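Local coordinates for protein SCO1 homolog 1, mitochondrial (PDB 6N5U), which binds copper(I) and is thought to act as a mitochondrial metallochaperone that helps insert copper into cytochrome c oxidase, at residues S74-R79 and S125-D130; S14-D19 and D80-V85; R111-Y116 and V134-S139; V68-I73 and P94-L99. One frame throughout, in Å; residues are numbered along the deposited sequence.

Overall arrangement
All four contacts lie in one copper-binding domain with a thioredoxin fold. Interaction 4 is nearest the centre and pairs strands 68-74 and 97-100 of the mixed sheet. Interaction 2 is about 11 Å away, centre to centre, and packs helix 82-89 on strand 14-17, the next strand beyond 97-100. Interaction 3, about 14 Å from interaction 4, joins the turn after helix 103-112 to strand 135-138 of the same sheet. Interaction 1, about 14 Å from interaction 2, ties the loop after strand 68-74 to the hairpin strand next to His131. Along the chain, interactions 1, 2 and 4 interleave; interaction 3 follows 2 and 4 but crosses 1. Interactions 2, 3 and 4 hold the sheet and its flanking elements together.

Interaction 1 (S74-R79 and S125-D130); sequences SVDPER and SDYLVD
Arg79 lies flat on the ring of Tyr127 in a cation-pi stack. The pair joins the loop after strand 68-74 of the thioredoxin fold to the hairpin of strands 117-121 and 127-131, beside the copper-binding His131. Arg79 CZ sits 3.9 Å from the centroid of the Tyr127 ring, and the two planes are 19° apart. The arginine chain bends at chi3 (-58°), which brings NE near the ring. Its NH2 also donates to Tyr127 O at 2.8 Å, from above the carbonyl plane; the bond from NH1 to the same oxygen is weak. Asp76 serves both partners. Its OD1 receives Tyr127 OH at 2.7 Å on the syn lone pair. Its OD2 forms a side-on salt bridge, taking Arg79 NE at 2.9 Å and Arg79 NH2 at 3.1 Å, with OD2 in the guanidinium plane. An alanine at Arg79 removes both donors to Asp76 OD2, and would probably leave that buried carboxylate short of its countercharge and the Tyr127 ring less firmly held. Lys119 makes a further cation-pi contact with Tyr127 and a salt bridge with Glu78. Nearer the copper site the contact turns apolar: Val75 CG2 meets Val129 CG1 at 3.6 Å.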
loop_
_atom_site.group_PDB
_atom_site.type_symbol
_atom_site.label_atom_id
_atom_site.label_comp_id
_atom_site.label_asym_id
_atom_site.label_seq_id
_atom_site.Cartn_x
_atom_site.Cartn_y
_atom_site.Cartn_z
ATOM N N SER A 74 5.281 -4.375 -1.074
ATOM C CA SER A 74 6.244 -5.008 -0.175
ATOM C C SER A 74 7.621 -4.394 -0.180
ATOM O O SER A 74 8.204 -4.193 -1.252
ATOM C CB SER A 74 6.360 -6.494 -0.481
ATOM O OG SER A 74 7.318 -7.073 0.390
ATOM N N VAL A 75 8.166 -4.126 1.025
ATOM C CA VAL A 75 9.535 -3.626 1.238
ATOM C C VAL A 75 10.428 -4.796 1.721
ATOM O O VAL A 75 11.546 -4.572 2.195
ATOM C CB VAL A 75 9.638 -2.372 2.149
ATOM C CG1 VAL A 75 8.946 -1.162 1.519
ATOM C CG2 VAL A 75 9.129 -2.647 3.575
ATOM N N ASP A 76 9.925 -6.061 1.565
ATOM C CA ASP A 76 10.661 -7.279 1.912
ATOM C C ASP A 76 10.555 -8.312 0.791
ATOM O O ASP A 76 10.028 -9.398 1.040
ATOM C CB ASP A 76 10.218 -7.827 3.284
ATOM C CG ASP A 76 11.040 -8.963 3.867
ATOM O OD1 ASP A 76 12.141 -9.217 3.360
ATOM O OD2 ASP A 76 10.570 -9.600 4.831
ATOM N N PRO A 77 11.113 -8.039 -0.428
ATOM C CA PRO A 77 10.996 -9.013 -1.525
ATOM C C PRO A 77 11.689 -10.376 -1.316
ATOM O O PRO A 77 11.365 -11.328 -2.046
ATOM C CB PRO A 77 11.579 -8.257 -2.724
ATOM C CG PRO A 77 12.481 -7.260 -2.142
ATOM C CD PRO A 77 11.810 -6.822 -0.895
ATOM N N GLU A 78 12.634 -10.480 -0.346
ATOM C CA GLU A 78 13.362 -11.735 -0.093
ATOM C C GLU A 78 12.460 -12.810 0.479
ATOM O O GLU A 78 12.674 -13.992 0.187
ATOM C CB GLU A 78 14.575 -11.526 0.832
ATOM C CG GLU A 78 15.745 -10.781 0.197
ATOM C CD GLU A 78 16.649 -10.049 1.177
ATOM O OE1 GLU A 78 16.161 -9.151 1.906
ATOM O OE2 GLU A 78 17.857 -10.372 1.211
ATOM N N ARG A 79 11.466 -12.406 1.302
ATOM C CA ARG A 79 10.534 -13.319 1.971
ATOM C C ARG A 79 9.135 -13.252 1.379
ATOM O O ARG A 79 8.425 -14.268 1.314
ATOM C CB ARG A 79 10.473 -13.030 3.483
ATOM C CG ARG A 79 11.683 -13.552 4.258
ATOM C CD ARG A 79 11.531 -13.453 5.770
ATOM N NE ARG A 79 11.298 -12.074 6.200
ATOM C CZ ARG A 79 11.391 -11.653 7.453
ATOM N NH1 ARG A 79 11.732 -12.496 8.421
ATOM N NH2 ARG A 79 11.153 -10.387 7.750
ATOM N N SER A 125 12.468 -13.237 14.863
ATOM C CA SER A 125 12.223 -13.185 13.414
ATOM C C SER A 125 13.638 -13.357 12.813
ATOM O O SER A 125 14.610 -13.183 13.558
ATOM C CB SER A 125 11.656 -11.818 13.026
ATOM O OG SER A 125 10.415 -11.566 13.669
ATOM N N ASP A 126 13.800 -13.704 11.520
ATOM C CA ASP A 126 15.204 -13.785 11.043
ATOM C C ASP A 126 15.751 -12.357 11.027
ATOM O O ASP A 126 16.894 -12.097 11.412
ATOM C CB ASP A 126 15.334 -14.416 9.639
ATOM C CG ASP A 126 14.820 -15.827 9.563
ATOM O OD1 ASP A 126 15.543 -16.742 10.006
ATOM O OD2 ASP A 126 13.675 -16.015 9.078
ATOM N N TYR A 127 14.873 -11.439 10.619
ATOM C CA TYR A 127 15.074 -10.019 10.519
ATOM C C TYR A 127 13.700 -9.363 10.328
ATOM O O TYR A 127 12.702 -10.025 10.005
ATOM C CB TYR A 127 16.021 -9.698 9.335
ATOM C CG TYR A 127 15.471 -10.049 7.966
ATOM C CD1 TYR A 127 15.663 -11.311 7.419
ATOM C CD2 TYR A 127 14.760 -9.113 7.216
ATOM C CE1 TYR A 127 15.130 -11.651 6.174
ATOM C CE2 TYR A 127 14.227 -9.439 5.968
ATOM C CZ TYR A 127 14.419 -10.712 5.449
ATOM O OH TYR A 127 13.931 -11.055 4.213
ATOM N N LEU A 128 13.660 -8.060 10.533
ATOM C CA LEU A 128 12.483 -7.255 10.262
ATOM C C LEU A 128 12.942 -6.169 9.308
ATOM O O LEU A 128 14.134 -6.042 9.073
ATOM C CB LEU A 128 11.853 -6.662 11.548
ATOM C CG LEU A 128 11.279 -7.647 12.578
ATOM C CD1 LEU A 128 10.923 -6.958 13.851
ATOM C CD2 LEU A 128 10.101 -8.380 12.057
ATOM N N VAL A 129 12.018 -5.479 8.677
ATOM C CA VAL A 129 12.321 -4.356 7.799
ATOM C C VAL A 129 11.794 -3.083 8.479
ATOM O O VAL A 129 10.612 -2.988 8.804
ATOM C CB VAL A 129 11.827 -4.524 6.329
ATOM C CG1 VAL A 129 12.122 -3.271 5.508
ATOM C CG2 VAL A 129 12.450 -5.760 5.673
ATOM N N ASP A 130 12.708 -2.175 8.803
ATOM C CA ASP A 130 12.382 -0.883 9.398
ATOM C C ASP A 130 12.004 0.007 8.211
ATOM O O ASP A 130 12.745 0.073 7.232
ATOM C CB ASP A 130 13.612 -0.342 10.137
ATOM C CG ASP A 130 13.394 0.923 10.927
ATOM O OD1 ASP A 130 12.232 1.247 11.218
ATOM O OD2 ASP A 130 14.390 1.580 11.266
#

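Interaction 2 (S14-D19 and D80-V85); sequences SLIRDD and DTVQQV
The first turn of helix 82-89, the crossover helix of a beta-alpha-beta unit in the thioredoxin fold, rests through Val82 on Ile16 and Asp18 at the end of strand 14-17. It is a small surface contact made by van der Waals packing. The two methyls of Val82 share the work. CG1 stands anti to the backbone N (chi1 170°) and lies 3.4 Å from Asp18 O. CG2 touches Ile16 CG2 at 3.5 Å, and the two side chains cross at about a right angle. An alanine in place of Val82 would probably open a gap between the helix and the end of strand 14-17, leaving Ile16 CG2 without its mate. Deeper in, Val85 CG1 approaches Asp18 CB at 4.4 Å. The carboxylate of Asp18 is bonded at both oxygens. OD1 bonds ND1 of His86, one residue beyond 80-85 on the same helix, and OD2 accepts from Gly98 N of strand 97-100. Within 14-19, Arg17 and Asp19 form a salt bridge. Arg17 NH2 reaches Asp19 OD2 at 2.8 Å, with that oxygen in the guanidinium plane. Arg17 NE gives a weak bond to Asp19 OD1, which also accepts from Lys21 N. Val82 and Val85 both touch Thr100 on strand 97-100, so the helix bears on two neighbouring strands. Thr81 is the N-cap of the helix. Its OG1 accepts from Gln84 N at 3.2 Å, while its O accepts from Val85 N at 2.8 Å.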
loop_
_atom_site.group_PDB
_atom_site.type_symbol
_atom_site.label_atom_id
_atom_site.label_comp_id
_atom_site.label_asym_id
_atom_site.label_seq_id
_atom_site.Cartn_x
_atom_site.Cartn_y
_atom_site.Cartn_z
ATOM N N SER A 14 7.609 -1.183 -12.413
ATOM C CA SER A 14 7.293 -2.446 -13.061
ATOM C C SER A 14 7.381 -3.485 -11.957
ATOM O O SER A 14 8.474 -3.857 -11.539
ATOM C CB SER A 14 8.242 -2.753 -14.216
ATOM O OG SER A 14 7.693 -3.775 -15.035
ATOM N N LEU A 15 6.225 -3.864 -11.409
ATOM C CA LEU A 15 6.130 -4.802 -10.294
ATOM C C LEU A 15 5.316 -6.042 -10.682
ATOM O O LEU A 15 4.793 -6.109 -11.798
ATOM C CB LEU A 15 5.520 -4.087 -9.056
ATOM C CG LEU A 15 6.358 -2.962 -8.415
ATOM C CD1 LEU A 15 5.553 -2.173 -7.431
ATOM C CD2 LEU A 15 7.560 -3.509 -7.700
ATOM N N ILE A 16 5.248 -7.034 -9.775
ATOM C CA ILE A 16 4.478 -8.259 -9.965
ATOM C C ILE A 16 3.333 -8.258 -8.964
ATOM O O ILE A 16 3.563 -8.102 -7.760
ATOM C CB ILE A 16 5.337 -9.544 -9.886
ATOM C CG1 ILE A 16 6.478 -9.507 -10.923
ATOM C CG2 ILE A 16 4.473 -10.790 -10.111
ATOM C CD1 ILE A 16 7.818 -9.302 -10.363
ATOM N N ARG A 17 2.096 -8.398 -9.470
ATOM C CA ARG A 17 0.876 -8.413 -8.670
ATOM C C ARG A 17 0.690 -9.785 -8.001
ATOM O O ARG A 17 1.259 -10.767 -8.462
ATOM C CB ARG A 17 -0.309 -8.021 -9.557
ATOM C CG ARG A 17 -1.588 -7.675 -8.817
ATOM C CD ARG A 17 -2.564 -6.993 -9.740
ATOM N NE ARG A 17 -3.078 -7.911 -10.755
ATOM C CZ ARG A 17 -3.638 -7.529 -11.897
ATOM N NH1 ARG A 17 -3.743 -6.237 -12.195
ATOM N NH2 ARG A 17 -4.099 -8.432 -12.751
ATOM N N ASP A 18 -0.087 -9.839 -6.906
ATOM C CA ASP A 18 -0.390 -11.035 -6.098
ATOM C C ASP A 18 -0.960 -12.219 -6.906
ATOM O O ASP A 18 -0.985 -13.341 -6.401
ATOM C CB ASP A 18 -1.318 -10.675 -4.917
ATOM C CG ASP A 18 -2.700 -10.228 -5.334
ATOM O OD1 ASP A 18 -3.568 -11.105 -5.554
ATOM O OD2 ASP A 18 -2.916 -9.007 -5.448
ATOM N N ASP A 19 -1.421 -11.963 -8.143
ATOM C CA ASP A 19 -1.967 -12.971 -9.043
ATOM C C ASP A 19 -0.891 -13.542 -9.968
ATOM O O ASP A 19 -1.154 -14.504 -10.683
ATOM C CB ASP A 19 -3.149 -12.393 -9.837
ATOM C CG ASP A 19 -2.829 -11.247 -10.778
ATOM O OD1 ASP A 19 -1.745 -10.626 -10.627
ATOM O OD2 ASP A 19 -3.663 -10.962 -11.659
ATOM N N ASP A 80 8.732 -12.049 0.982
ATOM C CA ASP A 80 7.424 -11.774 0.439
ATOM C C ASP A 80 7.357 -12.064 -1.064
ATOM O O ASP A 80 7.482 -11.169 -1.898
ATOM C CB ASP A 80 6.969 -10.342 0.782
ATOM C CG ASP A 80 6.855 -9.941 2.260
ATOM O OD1 ASP A 80 7.166 -10.789 3.157
ATOM O OD2 ASP A 80 6.457 -8.786 2.523
ATOM N N THR A 81 7.103 -13.335 -1.387
ATOM C CA THR A 81 6.904 -13.838 -2.746
ATOM C C THR A 81 5.443 -13.555 -3.176
ATOM O O THR A 81 4.619 -13.171 -2.335
ATOM C CB THR A 81 7.170 -15.366 -2.780
ATOM O OG1 THR A 81 6.189 -16.034 -1.985
ATOM C CG2 THR A 81 8.574 -15.738 -2.318
ATOM N N VAL A 82 5.116 -13.818 -4.463
ATOM C CA VAL A 82 3.764 -13.675 -5.008
ATOM C C VAL A 82 2.758 -14.449 -4.149
ATOM O O VAL A 82 1.781 -13.847 -3.705
ATOM C CB VAL A 82 3.682 -14.013 -6.524
ATOM C CG1 VAL A 82 2.239 -14.097 -7.018
ATOM C CG2 VAL A 82 4.455 -12.980 -7.335
ATOM N N GLN A 83 3.039 -15.742 -3.854
ATOM C CA GLN A 83 2.175 -16.628 -3.062
ATOM C C GLN A 83 2.029 -16.140 -1.631
ATOM O O GLN A 83 0.930 -16.228 -1.076
ATOM C CB GLN A 83 2.711 -18.063 -3.088
ATOM C CG GLN A 83 1.689 -19.136 -2.735
ATOM C CD GLN A 83 2.352 -20.477 -2.425
ATOM O OE1 GLN A 83 3.175 -21.007 -3.194
ATOM N NE2 GLN A 83 2.005 -21.054 -1.278
ATOM N N GLN A 84 3.132 -15.613 -1.047
ATOM C CA GLN A 84 3.156 -15.065 0.310
ATOM C C GLN A 84 2.307 -13.786 0.382
ATOM O O GLN A 84 1.441 -13.680 1.248
ATOM C CB GLN A 84 4.607 -14.823 0.772
ATOM C CG GLN A 84 4.741 -14.161 2.148
ATOM C CD GLN A 84 4.408 -15.044 3.329
ATOM O OE1 GLN A 84 4.059 -16.210 3.198
ATOM N NE2 GLN A 84 4.523 -14.503 4.526
ATOM N N VAL A 85 2.524 -12.853 -0.553
ATOM C CA VAL A 85 1.781 -11.591 -0.638
ATOM C C VAL A 85 0.287 -11.863 -0.896
ATOM O O VAL A 85 -0.554 -11.241 -0.247
ATOM C CB VAL A 85 2.406 -10.607 -1.672
ATOM C CG1 VAL A 85 1.532 -9.375 -1.864
ATOM C CG2 VAL A 85 3.807 -10.195 -1.253
#

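Interaction 3 (R111-Y116 and V134-S139); sequences RSYRVY and VMYLMS
Tyr136 has its ring held between Tyr113 CD2 on one face and CG1 of Val134, two residues earlier in the chain, on the other. Tyr113 does not stack on it in either classical way. The two ring planes meet at 53°, with centroids 5.6 Å apart. Tyr113 CB also lies 3.9 Å from Tyr136 CE2. The hydroxyl OH of Tyr136 ends 2.7 Å from Tyr113 O. Val115 CG2 comes in at the rim of the Tyr136 ring, 4.0 Å from CE2. Met138 bends at chi2 and chi3 and makes a Met-aromatic contact at the edge of the Tyr113 ring. Its SD lies 5.5 Å from the centroid of that ring, and its CE is 4.0 Å from Tyr113 CE2. The backbone here leaves helix 103-112 through a Schellman motif, with Arg114 at positive phi. Arg111 O accepts from Arg114 N and Arg114 NH1, which reach it from opposite faces of its carbonyl plane. The contact thus joins the turn that follows helix 103-112 to strand 135-138 of the central sheet of the thioredoxin fold. Strand 32-38 adds Leu35 against Tyr113 and Met138 and Phe37 against Tyr136, while strand 144-148 sends Phe147 to Val134 and Phe144 to Met138.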
loop_
_atom_site.group_PDB
_atom_site.type_symbol
_atom_site.label_atom_id
_atom_site.label_comp_id
_atom_site.label_asym_id
_atom_site.label_seq_id
_atom_site.Cartn_x
_atom_site.Cartn_y
_atom_site.Cartn_z
ATOM N N ARG A 111 12.200 4.464 -3.921
ATOM C CA ARG A 111 12.884 5.710 -4.264
ATOM C C ARG A 111 11.878 6.722 -4.822
ATOM O O ARG A 111 11.830 7.839 -4.322
ATOM C CB ARG A 111 13.966 5.459 -5.315
ATOM C CG ARG A 111 15.161 6.382 -5.200
ATOM C CD ARG A 111 15.925 6.549 -6.504
ATOM N NE ARG A 111 16.181 5.298 -7.216
ATOM C CZ ARG A 111 17.178 4.458 -6.947
ATOM N NH1 ARG A 111 18.023 4.717 -5.957
ATOM N NH2 ARG A 111 17.329 3.346 -7.658
ATOM N N SER A 112 11.056 6.310 -5.821
ATOM C CA SER A 112 10.044 7.124 -6.492
ATOM C C SER A 112 9.047 7.742 -5.516
ATOM O O SER A 112 8.714 8.923 -5.636
ATOM C CB SER A 112 9.317 6.302 -7.552
ATOM O OG SER A 112 10.128 6.141 -8.704
ATOM N N TYR A 113 8.618 6.958 -4.533
ATOM C CA TYR A 113 7.658 7.366 -3.510
ATOM C C TYR A 113 8.347 7.955 -2.269
ATOM O O TYR A 113 7.675 8.342 -1.337
ATOM C CB TYR A 113 6.690 6.192 -3.177
ATOM C CG TYR A 113 5.707 5.981 -4.313
ATOM C CD1 TYR A 113 6.052 5.218 -5.424
ATOM C CD2 TYR A 113 4.494 6.668 -4.348
ATOM C CE1 TYR A 113 5.200 5.110 -6.523
ATOM C CE2 TYR A 113 3.632 6.567 -5.441
ATOM C CZ TYR A 113 3.987 5.779 -6.525
ATOM O OH TYR A 113 3.147 5.685 -7.613
ATOM N N ARG A 114 9.677 8.078 -2.281
ATOM C CA ARG A 114 10.441 8.640 -1.158
ATOM C C ARG A 114 10.219 7.828 0.130
ATOM O O ARG A 114 9.952 8.374 1.202
ATOM C CB ARG A 114 10.182 10.159 -0.965
ATOM C CG ARG A 114 10.103 11.028 -2.244
ATOM C CD ARG A 114 11.303 10.837 -3.133
ATOM N NE ARG A 114 11.375 11.819 -4.202
ATOM C CZ ARG A 114 12.066 11.636 -5.318
ATOM N NH1 ARG A 114 12.694 10.487 -5.537
ATOM N NH2 ARG A 114 12.126 12.597 -6.232
ATOM N N VAL A 115 10.307 6.510 0.000
ATOM C CA VAL A 115 10.113 5.574 1.100
ATOM C C VAL A 115 11.470 5.056 1.609
ATOM O O VAL A 115 12.319 4.625 0.819
ATOM C CB VAL A 115 9.142 4.418 0.702
ATOM C CG1 VAL A 115 9.083 3.330 1.772
ATOM C CG2 VAL A 115 7.743 4.954 0.412
ATOM N N TYR A 116 11.664 5.114 2.932
ATOM C CA TYR A 116 12.834 4.567 3.599
ATOM C C TYR A 116 12.504 3.102 3.956
ATOM O O TYR A 116 11.403 2.817 4.430
ATOM C CB TYR A 116 13.137 5.379 4.882
ATOM C CG TYR A 116 13.883 4.598 5.946
ATOM C CD1 TYR A 116 15.231 4.292 5.797
ATOM C CD2 TYR A 116 13.233 4.147 7.094
ATOM C CE1 TYR A 116 15.908 3.534 6.747
ATOM C CE2 TYR A 116 13.912 3.418 8.069
ATOM C CZ TYR A 116 15.250 3.112 7.889
ATOM O OH TYR A 116 15.934 2.392 8.838
ATOM N N VAL A 134 3.537 4.918 5.969
ATOM C CA VAL A 134 2.975 5.840 4.998
ATOM C C VAL A 134 1.777 5.286 4.176
ATOM O O VAL A 134 1.726 4.104 3.884
ATOM C CB VAL A 134 4.173 6.219 4.068
ATOM C CG1 VAL A 134 3.727 7.024 2.882
ATOM C CG2 VAL A 134 5.255 6.986 4.816
ATOM N N MET A 135 0.863 6.175 3.763
ATOM C CA MET A 135 -0.254 5.906 2.861
ATOM C C MET A 135 -0.309 7.056 1.872
ATOM O O MET A 135 -0.153 8.231 2.253
ATOM C CB MET A 135 -1.603 5.717 3.580
ATOM C CG MET A 135 -1.676 4.443 4.361
ATOM S SD MET A 135 -3.133 4.202 5.368
ATOM C CE MET A 135 -3.019 5.691 6.515
ATOM N N TYR A 136 -0.517 6.715 0.600
ATOM C CA TYR A 136 -0.522 7.687 -0.486
ATOM C C TYR A 136 -1.806 7.614 -1.261
ATOM O O TYR A 136 -2.087 6.587 -1.883
ATOM C CB TYR A 136 0.653 7.416 -1.448
ATOM C CG TYR A 136 2.030 7.613 -0.873
ATOM C CD1 TYR A 136 2.514 8.889 -0.597
ATOM C CD2 TYR A 136 2.885 6.534 -0.670
ATOM C CE1 TYR A 136 3.805 9.087 -0.116
ATOM C CE2 TYR A 136 4.189 6.722 -0.204
ATOM C CZ TYR A 136 4.645 8.003 0.069
ATOM O OH TYR A 136 5.878 8.221 0.633
ATOM N N LEU A 137 -2.587 8.690 -1.241
ATOM C CA LEU A 137 -3.829 8.680 -1.986
ATOM C C LEU A 137 -3.513 9.202 -3.383
ATOM O O LEU A 137 -3.225 10.388 -3.560
ATOM C CB LEU A 137 -4.936 9.482 -1.254
ATOM C CG LEU A 137 -6.163 9.941 -2.061
ATOM C CD1 LEU A 137 -7.188 8.823 -2.213
ATOM C CD2 LEU A 137 -6.775 11.157 -1.445
ATOM N N MET A 138 -3.474 8.275 -4.348
ATOM C CA MET A 138 -3.264 8.520 -5.775
ATOM C C MET A 138 -4.657 8.663 -6.376
ATOM O O MET A 138 -5.600 8.035 -5.884
ATOM C CB MET A 138 -2.565 7.316 -6.447
ATOM C CG MET A 138 -1.200 6.983 -5.888
ATOM S SD MET A 138 0.001 8.325 -6.068
ATOM C CE MET A 138 0.296 8.622 -4.438
ATOM N N SER A 139 -4.788 9.475 -7.433
ATOM C CA SER A 139 -6.060 9.712 -8.115
ATOM C C SER A 139 -6.326 8.710 -9.293
ATOM O O SER A 139 -5.472 7.841 -9.532
ATOM C CB SER A 139 -6.147 11.169 -8.562
ATOM O OG SER A 139 -4.996 11.593 -9.271
#

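Interaction 4 (V68-I73 and P94-L99); sequences VVPVFI and PKLIGL
Phe72 uses both its backbone N and O to bind the strand of Ile97 and Leu99. Phe72 N donates to Ile97 O at 2.8 Å, and Leu99 N donates to Phe72 O at 2.8 Å. Ile97 N adds a longer bond to Pro70 O at 3.2 Å. This is parallel pairing, as expected for the two strands of a beta-alpha-beta unit. CA-H...O contacts supplement it, such as Val71 CA to Ile97 O. Val69, Val71 and Ile73 make their backbone bonds with strand 32-38 instead. Val71, Ile73, Ile97 and Leu99 share one face of the sheet. There Leu99 CD1 lies 3.8 Å from Val71 CG1 and 3.9 Å from Ile73 CG1. Leu96, just before its strand, puts CD1 3.7 Å from Pro70 CB and 4.0 Å from Phe72 CB. Gly98 CA sits at the edge of the Phe72 ring, which also meets Tyr88. The Phe72 side chain is about 5 Å, at the nearest atoms, from that of copper-binding Cys46. The chemistry implies a sheet core in which backbone polar groups are paired mostly strand to strand, with the N-H of Gly98 met by the Asp18 side chain instead, and the side chains between these segments meet by apolar packing.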
loop_
_atom_site.group_PDB
_atom_site.type_symbol
_atom_site.label_atom_id
_atom_site.label_comp_id
_atom_site.label_asym_id
_atom_site.label_seq_id
_atom_site.Cartn_x
_atom_site.Cartn_y
_atom_site.Cartn_z
ATOM N N VAL A 68 -12.456 2.950 -3.654
ATOM C CA VAL A 68 -11.042 3.282 -3.526
ATOM C C VAL A 68 -10.297 1.958 -3.421
ATOM O O VAL A 68 -10.725 1.077 -2.669
ATOM C CB VAL A 68 -10.739 4.261 -2.367
ATOM C CG1 VAL A 68 -9.261 4.606 -2.326
ATOM C CG2 VAL A 68 -11.564 5.535 -2.504
ATOM N N VAL A 69 -9.222 1.786 -4.224
ATOM C CA VAL A 69 -8.469 0.538 -4.259
ATOM C C VAL A 69 -7.290 0.574 -3.308
ATOM O O VAL A 69 -6.372 1.360 -3.524
ATOM C CB VAL A 69 -8.051 0.079 -5.686
ATOM C CG1 VAL A 69 -7.437 -1.320 -5.657
ATOM C CG2 VAL A 69 -9.224 0.134 -6.663
ATOM N N PRO A 70 -7.271 -0.304 -2.275
ATOM C CA PRO A 70 -6.097 -0.350 -1.397
ATOM C C PRO A 70 -5.000 -1.155 -2.094
ATOM O O PRO A 70 -5.296 -2.153 -2.779
ATOM C CB PRO A 70 -6.630 -1.036 -0.131
ATOM C CG PRO A 70 -7.778 -1.895 -0.596
ATOM C CD PRO A 70 -8.284 -1.326 -1.894
ATOM N N VAL A 71 -3.744 -0.676 -1.978
ATOM C CA VAL A 71 -2.584 -1.328 -2.567
ATOM C C VAL A 71 -1.456 -1.547 -1.534
ATOM O O VAL A 71 -0.887 -0.580 -1.014
ATOM C CB VAL A 71 -2.088 -0.595 -3.845
ATOM C CG1 VAL A 71 -0.768 -1.190 -4.370
ATOM C CG2 VAL A 71 -3.158 -0.588 -4.937
ATOM N N PHE A 72 -1.105 -2.814 -1.284
ATOM C CA PHE A 72 0.020 -3.169 -0.423
ATOM C C PHE A 72 1.284 -3.368 -1.296
ATOM O O PHE A 72 1.262 -4.223 -2.180
ATOM C CB PHE A 72 -0.299 -4.462 0.330
ATOM C CG PHE A 72 0.851 -5.125 1.042
ATOM C CD1 PHE A 72 1.231 -4.715 2.312
ATOM C CD2 PHE A 72 1.508 -6.210 0.476
ATOM C CE1 PHE A 72 2.279 -5.358 2.986
ATOM C CE2 PHE A 72 2.563 -6.844 1.147
ATOM C CZ PHE A 72 2.946 -6.410 2.391
ATOM N N ILE A 73 2.365 -2.578 -1.067
ATOM C CA ILE A 73 3.638 -2.743 -1.796
ATOM C C ILE A 73 4.670 -3.242 -0.795
ATOM O O ILE A 73 4.852 -2.628 0.251
ATOM C CB ILE A 73 4.074 -1.464 -2.517
ATOM C CG1 ILE A 73 2.958 -0.948 -3.451
ATOM C CG2 ILE A 73 5.423 -1.690 -3.261
ATOM C CD1 ILE A 73 3.282 0.401 -4.203
ATOM N N PRO A 94 -11.151 -8.129 0.560
ATOM C CA PRO A 94 -11.127 -8.829 -0.733
ATOM C C PRO A 94 -10.646 -7.961 -1.907
ATOM O O PRO A 94 -10.300 -8.513 -2.950
ATOM C CB PRO A 94 -12.572 -9.335 -0.912
ATOM C CG PRO A 94 -13.387 -8.567 0.011
ATOM C CD PRO A 94 -12.531 -7.963 1.068
ATOM N N LYS A 95 -10.580 -6.625 -1.738
ATOM C CA LYS A 95 -10.202 -5.741 -2.828
ATOM C C LYS A 95 -8.798 -5.178 -2.667
ATOM O O LYS A 95 -8.414 -4.277 -3.416
ATOM C CB LYS A 95 -11.277 -4.651 -3.048
ATOM C CG LYS A 95 -12.512 -5.219 -3.778
ATOM C CD LYS A 95 -13.701 -4.302 -3.722
ATOM C CE LYS A 95 -14.873 -4.801 -4.532
ATOM N NZ LYS A 95 -15.964 -3.785 -4.582
ATOM N N LEU A 96 -7.980 -5.811 -1.795
ATOM C CA LEU A 96 -6.597 -5.390 -1.569
ATOM C C LEU A 96 -5.603 -6.093 -2.496
ATOM O O LEU A 96 -5.358 -7.285 -2.350
ATOM C CB LEU A 96 -6.192 -5.525 -0.070
ATOM C CG LEU A 96 -4.715 -5.317 0.359
ATOM C CD1 LEU A 96 -4.232 -3.907 0.116
ATOM C CD2 LEU A 96 -4.546 -5.636 1.813
ATOM N N ILE A 97 -5.015 -5.321 -3.427
ATOM C CA ILE A 97 -3.973 -5.706 -4.392
ATOM C C ILE A 97 -2.618 -5.742 -3.660
ATOM O O ILE A 97 -2.295 -4.826 -2.897
ATOM C CB ILE A 97 -3.958 -4.667 -5.567
ATOM C CG1 ILE A 97 -5.260 -4.753 -6.398
ATOM C CG2 ILE A 97 -2.699 -4.779 -6.458
ATOM C CD1 ILE A 97 -5.359 -3.739 -7.565
ATOM N N GLY A 98 -1.839 -6.777 -3.925
ATOM C CA GLY A 98 -0.507 -6.946 -3.371
ATOM C C GLY A 98 0.539 -6.864 -4.462
ATOM O O GLY A 98 0.415 -7.558 -5.468
ATOM N N LEU A 99 1.547 -5.969 -4.305
ATOM C CA LEU A 99 2.636 -5.770 -5.263
ATOM C C LEU A 99 3.949 -6.128 -4.643
ATOM O O LEU A 99 4.233 -5.766 -3.506
ATOM C CB LEU A 99 2.704 -4.340 -5.802
ATOM C CG LEU A 99 1.466 -3.722 -6.458
ATOM C CD1 LEU A 99 1.773 -2.313 -6.932
ATOM C CD2 LEU A 99 0.955 -4.556 -7.629
#